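Local coordinates for sigma-c capsid protein (Avian reovirus, PDB 2VRS), which forms the homotrimeric fibre by which the virus attaches to host cells, and induces apoptosis of those cells, at the interface of chains A and B. Numbering follows the deposited sequence. Chains: chain A/B, Sigma-c capsid protein.

Contact 1: the interface of chains A and B. Residues chain A 50-51, 60-61, 73; chain B 60, 62, 69, 71-73.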
loop_
_atom_site.group_PDB
_atom_site.type_symbol
_atom_site.label_atom_id
_atom_site.label_comp_id
_atom_site.label_asym_id
_atom_site.label_seq_id
_atom_site.Cartn_x
_atom_site.Cartn_y
_atom_site.Cartn_z
ATOM N N PRO A 50 -9.474 8.277 8.409
ATOM C CA PRO A 50 -8.261 8.371 9.196
ATOM C C PRO A 50 -7.665 9.782 9.375
ATOM O O PRO A 50 -6.536 9.914 9.826
ATOM C CB PRO A 50 -7.289 7.490 8.395
ATOM C CG PRO A 50 -7.733 7.701 6.978
ATOM C CD PRO A 50 -9.190 7.973 6.991
ATOM N N LEU A 51 -8.412 10.827 9.019
ATOM C CA LEU A 51 -7.994 12.214 9.335
ATOM C C LEU A 51 -8.400 12.507 10.804
ATOM O O LEU A 51 -9.424 12.019 11.274
ATOM C CB LEU A 51 -8.681 13.197 8.389
ATOM C CG LEU A 51 -8.494 13.008 6.884
ATOM C CD1 LEU A 51 -9.346 13.995 6.048
ATOM C CD2 LEU A 51 -7.057 13.072 6.455
ATOM N N LEU A 60 -3.045 12.990 9.082
ATOM C CA LEU A 60 -3.438 11.656 8.599
ATOM C C LEU A 60 -2.798 10.619 9.533
ATOM O O LEU A 60 -1.578 10.536 9.631
ATOM C CB LEU A 60 -2.925 11.459 7.166
ATOM C CG LEU A 60 -3.194 10.049 6.598
ATOM C CD1 LEU A 60 -4.657 9.845 6.271
ATOM C CD2 LEU A 60 -2.344 9.840 5.361
ATOM N N ASP A 61 -3.628 9.917 10.290
ATOM C CA ASP A 61 -3.200 8.816 11.138
ATOM C C ASP A 61 -2.817 7.640 10.222
ATOM O O ASP A 61 -3.609 7.256 9.327
ATOM C CB ASP A 61 -4.332 8.439 12.076
ATOM C CG ASP A 61 -4.604 9.532 13.109
ATOM O OD1 ASP A 61 -3.622 10.050 13.668
ATOM O OD2 ASP A 61 -5.772 9.851 13.324
ATOM N N LEU A 73 3.024 10.746 1.258
ATOM C CA LEU A 73 2.523 9.456 1.773
ATOM C C LEU A 73 3.220 8.336 0.994
ATOM O O LEU A 73 3.094 8.252 -0.225
ATOM C CB LEU A 73 1.006 9.342 1.586
ATOM C CG LEU A 73 0.346 8.030 2.046
ATOM C CD1 LEU A 73 0.635 7.865 3.536
ATOM C CD2 LEU A 73 -1.162 7.966 1.725
ATOM N N LEU B 60 -11.003 11.267 3.832
ATOM C CA LEU B 60 -10.117 10.671 2.795
ATOM C C LEU B 60 -10.893 9.590 2.040
ATOM O O LEU B 60 -11.373 8.636 2.644
ATOM C CB LEU B 60 -8.911 10.027 3.473
ATOM C CG LEU B 60 -7.961 9.307 2.487
ATOM C CD1 LEU B 60 -7.316 10.305 1.567
ATOM C CD2 LEU B 60 -6.882 8.559 3.345
ATOM N N MET B 62 -11.138 6.380 -0.019
ATOM C CA MET B 62 -10.187 5.258 -0.083
ATOM C C MET B 62 -10.661 4.186 -1.067
ATOM O O MET B 62 -11.815 3.777 -1.041
ATOM C CB MET B 62 -10.055 4.668 1.317
ATOM C CG MET B 62 -9.335 5.604 2.314
ATOM S SD MET B 62 -9.450 5.039 4.012
ATOM C CE MET B 62 -11.154 5.395 4.513
ATOM N N GLN B 69 -9.600 2.351 6.659
ATOM C CA GLN B 69 -9.244 2.846 7.978
ATOM C C GLN B 69 -9.742 1.944 9.081
ATOM O O GLN B 69 -10.853 1.393 9.039
ATOM C CB GLN B 69 -9.709 4.297 8.216
ATOM C CG GLN B 69 -11.224 4.458 8.340
ATOM C CD GLN B 69 -11.792 4.170 9.762
ATOM O OE1 GLN B 69 -11.115 4.271 10.780
ATOM N NE2 GLN B 69 -13.070 3.815 9.797
ATOM N N VAL B 71 -9.160 3.233 12.469
ATOM C CA VAL B 71 -8.623 4.492 13.032
ATOM C C VAL B 71 -7.553 5.117 12.117
ATOM O O VAL B 71 -7.713 6.255 11.644
ATOM C CB VAL B 71 -8.135 4.366 14.519
ATOM C CG1 VAL B 71 -7.687 5.740 15.073
ATOM C CG2 VAL B 71 -9.255 3.742 15.408
ATOM N N SER B 72 -6.465 4.375 11.879
ATOM C CA SER B 72 -5.380 4.829 11.024
ATOM C C SER B 72 -5.555 4.253 9.615
ATOM O O SER B 72 -6.312 3.314 9.399
ATOM C CB SER B 72 -4.013 4.437 11.600
ATOM O OG SER B 72 -3.967 3.037 11.823
ATOM N N LEU B 73 -4.835 4.841 8.671
ATOM C CA LEU B 73 -4.901 4.401 7.286
ATOM C C LEU B 73 -4.068 3.122 7.198
ATOM O O LEU B 73 -2.853 3.107 7.483
ATOM C CB LEU B 73 -4.279 5.473 6.391
ATOM C CG LEU B 73 -4.301 5.198 4.866
ATOM C CD1 LEU B 73 -5.706 4.994 4.271
ATOM C CD2 LEU B 73 -3.486 6.231 4.074
HETATM O O HOH W 1 -8.146 8.781 12.685
#

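Contact 2: the interface of chains A and B. Residues chain A 45-48, 51; chain B 47, 51, 58-60.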
loop_
_atom_site.group_PDB
_atom_site.type_symbol
_atom_site.label_atom_id
_atom_site.label_comp_id
_atom_site.label_asym_id
_atom_site.label_seq_id
_atom_site.Cartn_x
_atom_site.Cartn_y
_atom_site.Cartn_z
ATOM N N LEU A 45 -16.066 22.844 10.202
ATOM C CA LEU A 45 -15.453 21.677 9.521
ATOM C C LEU A 45 -15.064 20.663 10.565
ATOM O O LEU A 45 -14.616 21.040 11.638
ATOM C CB LEU A 45 -14.183 22.068 8.779
ATOM C CG LEU A 45 -14.279 22.693 7.398
ATOM C CD1 LEU A 45 -12.894 23.142 6.950
ATOM C CD2 LEU A 45 -14.945 21.794 6.377
ATOM N N SER A 46 -15.211 19.369 10.234
ATOM C CA SER A 46 -14.734 18.291 11.094
ATOM C C SER A 46 -14.060 17.293 10.164
ATOM O O SER A 46 -14.178 17.390 8.950
ATOM C CB SER A 46 -15.882 17.570 11.825
ATOM O OG SER A 46 -16.862 17.151 10.899
ATOM N N PHE A 47 -13.406 16.323 10.771
ATOM C CA PHE A 47 -12.491 15.447 10.046
ATOM C C PHE A 47 -12.782 14.018 10.454
ATOM O O PHE A 47 -12.884 13.696 11.645
ATOM C CB PHE A 47 -11.052 15.855 10.369
ATOM C CG PHE A 47 -10.699 17.192 9.833
ATOM C CD1 PHE A 47 -10.240 17.343 8.521
ATOM C CD2 PHE A 47 -10.913 18.349 10.620
ATOM C CE1 PHE A 47 -9.936 18.614 8.002
ATOM C CE2 PHE A 47 -10.642 19.622 10.095
ATOM C CZ PHE A 47 -10.139 19.767 8.811
ATOM N N SER A 48 -12.934 13.167 9.444
ATOM C CA SER A 48 -13.344 11.778 9.655
ATOM C C SER A 48 -12.112 10.868 9.552
ATOM O O SER A 48 -11.239 11.127 8.715
ATOM C CB SER A 48 -14.323 11.394 8.553
ATOM O OG SER A 48 -14.961 10.194 8.896
ATOM N N LEU A 51 -8.412 10.827 9.019
ATOM C CA LEU A 51 -7.994 12.214 9.335
ATOM C C LEU A 51 -8.400 12.507 10.804
ATOM O O LEU A 51 -9.424 12.019 11.274
ATOM C CB LEU A 51 -8.681 13.197 8.389
ATOM C CG LEU A 51 -8.494 13.008 6.884
ATOM C CD1 LEU A 51 -9.346 13.995 6.048
ATOM C CD2 LEU A 51 -7.057 13.072 6.455
ATOM N N PHE B 47 -10.469 21.344 -0.613
ATOM C CA PHE B 47 -9.829 20.023 -0.473
ATOM C C PHE B 47 -9.742 19.340 -1.822
ATOM O O PHE B 47 -10.740 19.288 -2.547
ATOM C CB PHE B 47 -10.615 19.195 0.559
ATOM C CG PHE B 47 -10.597 19.800 1.950
ATOM C CD1 PHE B 47 -9.543 19.544 2.833
ATOM C CD2 PHE B 47 -11.615 20.706 2.348
ATOM C CE1 PHE B 47 -9.490 20.119 4.107
ATOM C CE2 PHE B 47 -11.566 21.312 3.634
ATOM C CZ PHE B 47 -10.498 21.018 4.514
ATOM N N LEU B 51 -8.878 13.874 -0.973
ATOM C CA LEU B 51 -9.625 14.552 0.089
ATOM C C LEU B 51 -10.921 15.124 -0.479
ATOM O O LEU B 51 -10.953 15.604 -1.617
ATOM C CB LEU B 51 -8.773 15.644 0.740
ATOM C CG LEU B 51 -7.392 15.289 1.293
ATOM C CD1 LEU B 51 -6.635 16.557 1.844
ATOM C CD2 LEU B 51 -7.471 14.192 2.364
ATOM N N VAL B 58 -14.879 16.434 6.354
ATOM C CA VAL B 58 -13.759 16.218 5.438
ATOM C C VAL B 58 -13.337 14.739 5.602
ATOM O O VAL B 58 -13.124 14.273 6.723
ATOM C CB VAL B 58 -12.557 17.109 5.757
ATOM C CG1 VAL B 58 -11.411 16.903 4.716
ATOM C CG2 VAL B 58 -12.996 18.612 5.794
ATOM N N SER B 59 -13.218 14.064 4.467
ATOM C CA SER B 59 -12.908 12.633 4.418
ATOM C C SER B 59 -11.683 12.392 3.566
ATOM O O SER B 59 -11.363 13.179 2.662
ATOM C CB SER B 59 -14.081 11.872 3.800
ATOM O OG SER B 59 -15.161 11.785 4.707
ATOM N N LEU B 60 -11.003 11.267 3.832
ATOM C CA LEU B 60 -10.117 10.671 2.795
ATOM C C LEU B 60 -10.893 9.590 2.040
ATOM O O LEU B 60 -11.373 8.636 2.644
ATOM C CB LEU B 60 -8.911 10.027 3.473
ATOM C CG LEU B 60 -7.961 9.307 2.487
ATOM C CD1 LEU B 60 -7.316 10.305 1.567
ATOM C CD2 LEU B 60 -6.882 8.559 3.345
HETATM O O HOH W 2 -12.070 9.915 5.980
HETATM O O HOH W 3 -16.476 10.103 6.139
#

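Contact 1: the interface of chains A and B
In the triple beta-spiral of the fibre shaft, between the coiled coil and the C-terminal heads, A:Pro50 lies against B:Leu60, B:Gln69 and B:Val71, while A:Asp61 meets B:Ser72 and B:Leu73. The proline follows a cis peptide bond and touches several chain B groups with neighbouring ring carbons: CG meets CD2 of B:Leu60 at 3.8 Å, the two side chains crossing at about a right angle, and CD meets CB of B:Gln69 and, tip to tip, the methyl CE of B:Met62. Its CA and CB lie close to the carbonyl O of B:Val71. B:Gln69 has CG wedged between its backbone N and carbonyl carbon (chi1 70°) and its chain bent at the next torsion; this turns the amide toward the backbone of B:Val71, whose N donates to OE1 at 2.8 Å in a markedly bent bond. That internal bond may steady the turn leading to strand 73-75, where B:Val71 takes a positive phi (67°). The backbone N of B:Leu73 donates to the carbonyl O of A:Asp61 at 2.8 Å; the bond is fairly straight at the hydrogen, but the donor stands above the carbonyl plane. The carboxylate of A:Asp61 works through water 1, which lies 2.7 Å from its OD2 and 2.8 Å from the carbonyl O of B:Val71. Inward from these polar links, leucine methyls meet: CD1 of A:Leu60 touches CD2 of B:Leu60 at 3.9 Å, and CD2 of B:Leu73 touches both CD2 of A:Leu60 and CD2 of A:Leu73. In B:Leu73, CG anti to the backbone N (chi1 -178°) carries that branch inward, its CD2 3.7 Å from CD2 of A:Leu73. The site thus couples an apolar centre to a polar rim and joins neighbouring subunits of the trimeric shaft.

Contact 2: the interface of chains A and B
B:Val58, on strand 57-60, is inserted between A:Leu45, A:Phe47 and A:Leu51 on one chain and the ring of B:Phe47 on its own. Strand 46-47 of chain A runs parallel to it, with a bridge between A:Phe47 and B:Val58. Two backbone bonds of 2.9 Å clasp the valine: its N donates to the O of A:Ser46, and its O accepts the N of A:Ser48. The tight part is apolar. A:Phe47 and B:Val58 lie side by side and point the same way, with ring atom CD1 3.6 Å from the valine CB. A:Leu51 comes across the valine at about a right angle, its CD1 3.8 Å from CG1. With CG1 anti to the backbone N (chi1 -177°), that same methyl also sits 3.7 Å above one face of the B:Phe47 ring, offset toward the rim. A:Leu45 splits its branches: CD2 meets CG2 of B:Val58, and CD1 reaches the tip of the B:Phe47 ring at CE2 and CZ. The looser side is watery. Water 3 links the hydroxyls of A:Ser48 and B:Ser59, lying 2.6 Å from OG of the latter, while water 2 lies between the carbonyl O of A:Ser48 and the backbone N of B:Leu60. Strand pairing with a buried valine thus ties one subunit to the next in the trimeric beta-spiral.

Contact 1 and contact 2 are neighbouring stretches of the same interface, with the centres of their C-alpha atoms about 10 Å apart. They share A:Leu51 and B:Leu60, and strand 57-60 of chain B runs from one into the other. Contact 2 lies nearer the helical coiled coil and contact 1 nearer the C-terminal heads. Direct strand pairing in contact 2 passes into proline and turn packing in contact 1, while leucines continue the apolar interior. Repeated around the homotrimer, this succession probably gives the shaft a continuous connection between coiled coil and heads.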